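Long-range contact in pirin family protein (Acinetobacter baumannii, PDB 6D0P), which is a pirin-family metalloprotein, probably a quercetin 2,3-dioxygenase that uses a bound metal ion to open the flavonol ring with molecular oxygen: residues V208-G213 / N221-K226. Numbering follows the deposited sequence. Where two conformers were deposited one is given.
Sequences VVVLEG and NRLEGK
The flat carbonyl group of Leu211 receives Lys226 N above one face, the donor standing 65° out of the carbonyl plane. Lys226 N lies 3.2 Å from Leu211 O. The same Lys226 N makes a second, weak bond to Val210 O, 2.8 Å away, while a water donates to Leu211 O. In the C-terminal cupin domain of this pirin, these bonds pin the returning chain at the edge of the β-sandwich, where it passes from the sheet of strand 221-224 back to that of strand 205-210. The chain leaves the latter sheet through a classic β bulge, where Leu211 and Glu212 face Lys247, and returns through Gly225 and Lys226 to strand 227-231, which pairs with strand 205-210. The two sheets are linked by side-chain packing: buried Val210 and Leu223 cross obliquely, Val210 CG2 lying 3.9 Å from Leu223 CB. Val210 CG1, anti to the backbone N (chi1 180°), instead reaches Glu224 O at 3.4 Å. Val208 CG1 extends the apolar contact to Leu223 CD1 at 4.3 Å, and Phe7 and Ala10 of strand 7-12 also touch Leu223. Nearer the surface the approach is backbone on backbone. Gly225 CA lies against Leu211 O and Glu212 CA, so the two chains meet directly, and Gly213 has a positive phi that suits glycine. Glu224 CA directs a C-H...O contact at Gly213 O, 3.5 Å away. The Glu224 carboxylate is held at both oxygens: Arg222 NE meets Glu224 OE2 nearly along the C-O axis in a 2.8 Å salt bridge, and a second water donates both to Glu224 OE1 and to Gly213 O while accepting from Gly225 N.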
loop_
_atom_site.group_PDB
_atom_site.type_symbol
_atom_site.label_atom_id
_atom_site.label_comp_id
_atom_site.label_asym_id
_atom_site.label_seq_id
_atom_site.Cartn_x
_atom_site.Cartn_y
_atom_site.Cartn_z
ATOM N N VAL A 208 11.134 1.486 4.504
ATOM C CA VAL A 208 11.710 0.836 3.320
ATOM C C VAL A 208 11.169 -0.587 3.295
ATOM O O VAL A 208 11.405 -1.365 4.220
ATOM C CB VAL A 208 13.244 0.848 3.331
ATOM C CG1 VAL A 208 13.835 0.109 2.135
ATOM C CG2 VAL A 208 13.754 2.279 3.423
ATOM N N VAL A 209 10.372 -0.866 2.284
ATOM C CA VAL A 209 9.754 -2.177 2.148
ATOM C C VAL A 209 10.478 -2.939 1.033
ATOM O O VAL A 209 10.584 -2.441 -0.083
ATOM C CB VAL A 209 8.252 -2.072 1.851
ATOM C CG1 VAL A 209 7.608 -3.454 1.708
ATOM C CG2 VAL A 209 7.537 -1.261 2.913
ATOM N N VAL A 210 11.007 -4.104 1.379
ATOM C CA VAL A 210 11.640 -4.966 0.432
ATOM C C VAL A 210 10.677 -6.120 0.170
ATOM O O VAL A 210 10.452 -6.941 1.033
ATOM C CB VAL A 210 13.013 -5.455 0.930
ATOM C CG1 VAL A 210 13.683 -6.380 -0.082
ATOM C CG2 VAL A 210 13.906 -4.280 1.265
ATOM N N LEU A 211 10.093 -6.159 -1.021
ATOM C CA LEU A 211 9.163 -7.213 -1.360
ATOM C C LEU A 211 9.908 -8.495 -1.724
ATOM O O LEU A 211 9.532 -9.596 -1.273
ATOM C CB LEU A 211 8.283 -6.761 -2.528
ATOM C CG LEU A 211 7.441 -5.517 -2.280
ATOM C CD1 LEU A 211 6.725 -5.112 -3.561
ATOM C CD2 LEU A 211 6.446 -5.723 -1.150
ATOM N N GLU A 212 10.970 -8.347 -2.502
ATOM C CA GLU A 212 11.749 -9.463 -2.993
ATOM C C GLU A 212 13.160 -8.955 -3.282
ATOM O O GLU A 212 13.312 -7.842 -3.747
ATOM C CB GLU A 212 11.092 -9.997 -4.271
ATOM C CG GLU A 212 11.682 -11.272 -4.818
ATOM C CD GLU A 212 11.103 -11.614 -6.190
ATOM O OE1 GLU A 212 9.840 -11.849 -6.293
ATOM O OE2 GLU A 212 11.886 -11.604 -7.166
ATOM N N GLY A 213 14.166 -9.762 -2.966
ATOM C CA GLY A 213 15.548 -9.403 -3.244
ATOM C C GLY A 213 16.353 -9.199 -1.980
ATOM O O GLY A 213 16.080 -9.825 -0.936
ATOM N N ASN A 221 23.280 -2.158 6.843
ATOM C CA ASN A 221 22.196 -3.076 7.260
ATOM C C ASN A 221 21.535 -3.716 6.041
ATOM O O ASN A 221 20.870 -3.058 5.248
ATOM C CB ASN A 221 21.167 -2.379 8.151
ATOM C CG ASN A 221 21.701 -2.119 9.547
ATOM O OD1 ASN A 221 22.040 -0.988 9.852
ATOM N ND2 ASN A 221 21.781 -3.154 10.385
ATOM N N ARG A 222 21.682 -5.025 5.935
ATOM C CA ARG A 222 21.118 -5.733 4.816
ATOM C C ARG A 222 19.687 -6.173 5.123
ATOM O O ARG A 222 19.390 -6.642 6.213
ATOM C CB ARG A 222 22.003 -6.930 4.489
ATOM C CG ARG A 222 21.503 -7.747 3.311
ATOM C CD ARG A 222 22.601 -8.676 2.860
ATOM N NE ARG A 222 22.092 -9.638 1.903
ATOM C CZ ARG A 222 22.844 -10.272 1.037
ATOM N NH1 ARG A 222 24.144 -10.018 1.004
ATOM N NH2 ARG A 222 22.301 -11.150 0.217
ATOM N N LEU A 223 18.814 -6.017 4.136
ATOM C CA LEU A 223 17.405 -6.382 4.236
ATOM C C LEU A 223 17.079 -7.411 3.153
ATOM O O LEU A 223 17.482 -7.231 2.008
ATOM C CB LEU A 223 16.526 -5.158 4.012
ATOM C CG LEU A 223 16.754 -3.955 4.917
ATOM C CD1 LEU A 223 15.829 -2.835 4.488
ATOM C CD2 LEU A 223 16.524 -4.317 6.383
ATOM N N GLU A 224 16.326 -8.447 3.521
ATOM C CA GLU A 224 15.872 -9.477 2.584
ATOM C C GLU A 224 14.387 -9.259 2.248
ATOM O O GLU A 224 13.752 -8.322 2.741
ATOM C CB GLU A 224 16.062 -10.856 3.217
ATOM C CG GLU A 224 17.472 -11.079 3.752
ATOM C CD GLU A 224 18.506 -11.293 2.654
ATOM O OE1 GLU A 224 18.228 -12.117 1.730
ATOM O OE2 GLU A 224 19.595 -10.659 2.729
ATOM N N GLY A 225 13.819 -10.176 1.459
ATOM C CA GLY A 225 12.428 -10.076 1.016
ATOM C C GLY A 225 11.421 -10.215 2.150
ATOM O O GLY A 225 11.699 -10.816 3.187
ATOM N N LYS A 226 10.253 -9.646 1.892
ATOM C CA LYS A 226 9.131 -9.667 2.822
ATOM C C LYS A 226 9.545 -8.942 4.106
ATOM O O LYS A 226 9.243 -9.423 5.205
ATOM C CB LYS A 226 8.690 -11.099 3.147
ATOM C CG LYS A 226 8.425 -12.028 1.967
ATOM C CD LYS A 226 7.959 -13.407 2.419
ATOM C CE LYS A 226 8.186 -14.512 1.412
ATOM N NZ LYS A 226 7.425 -14.290 0.165
HETATM O O HOH W 1 9.615 -12.213 -1.531
HETATM O O HOH W 2 15.649 -12.152 0.108
#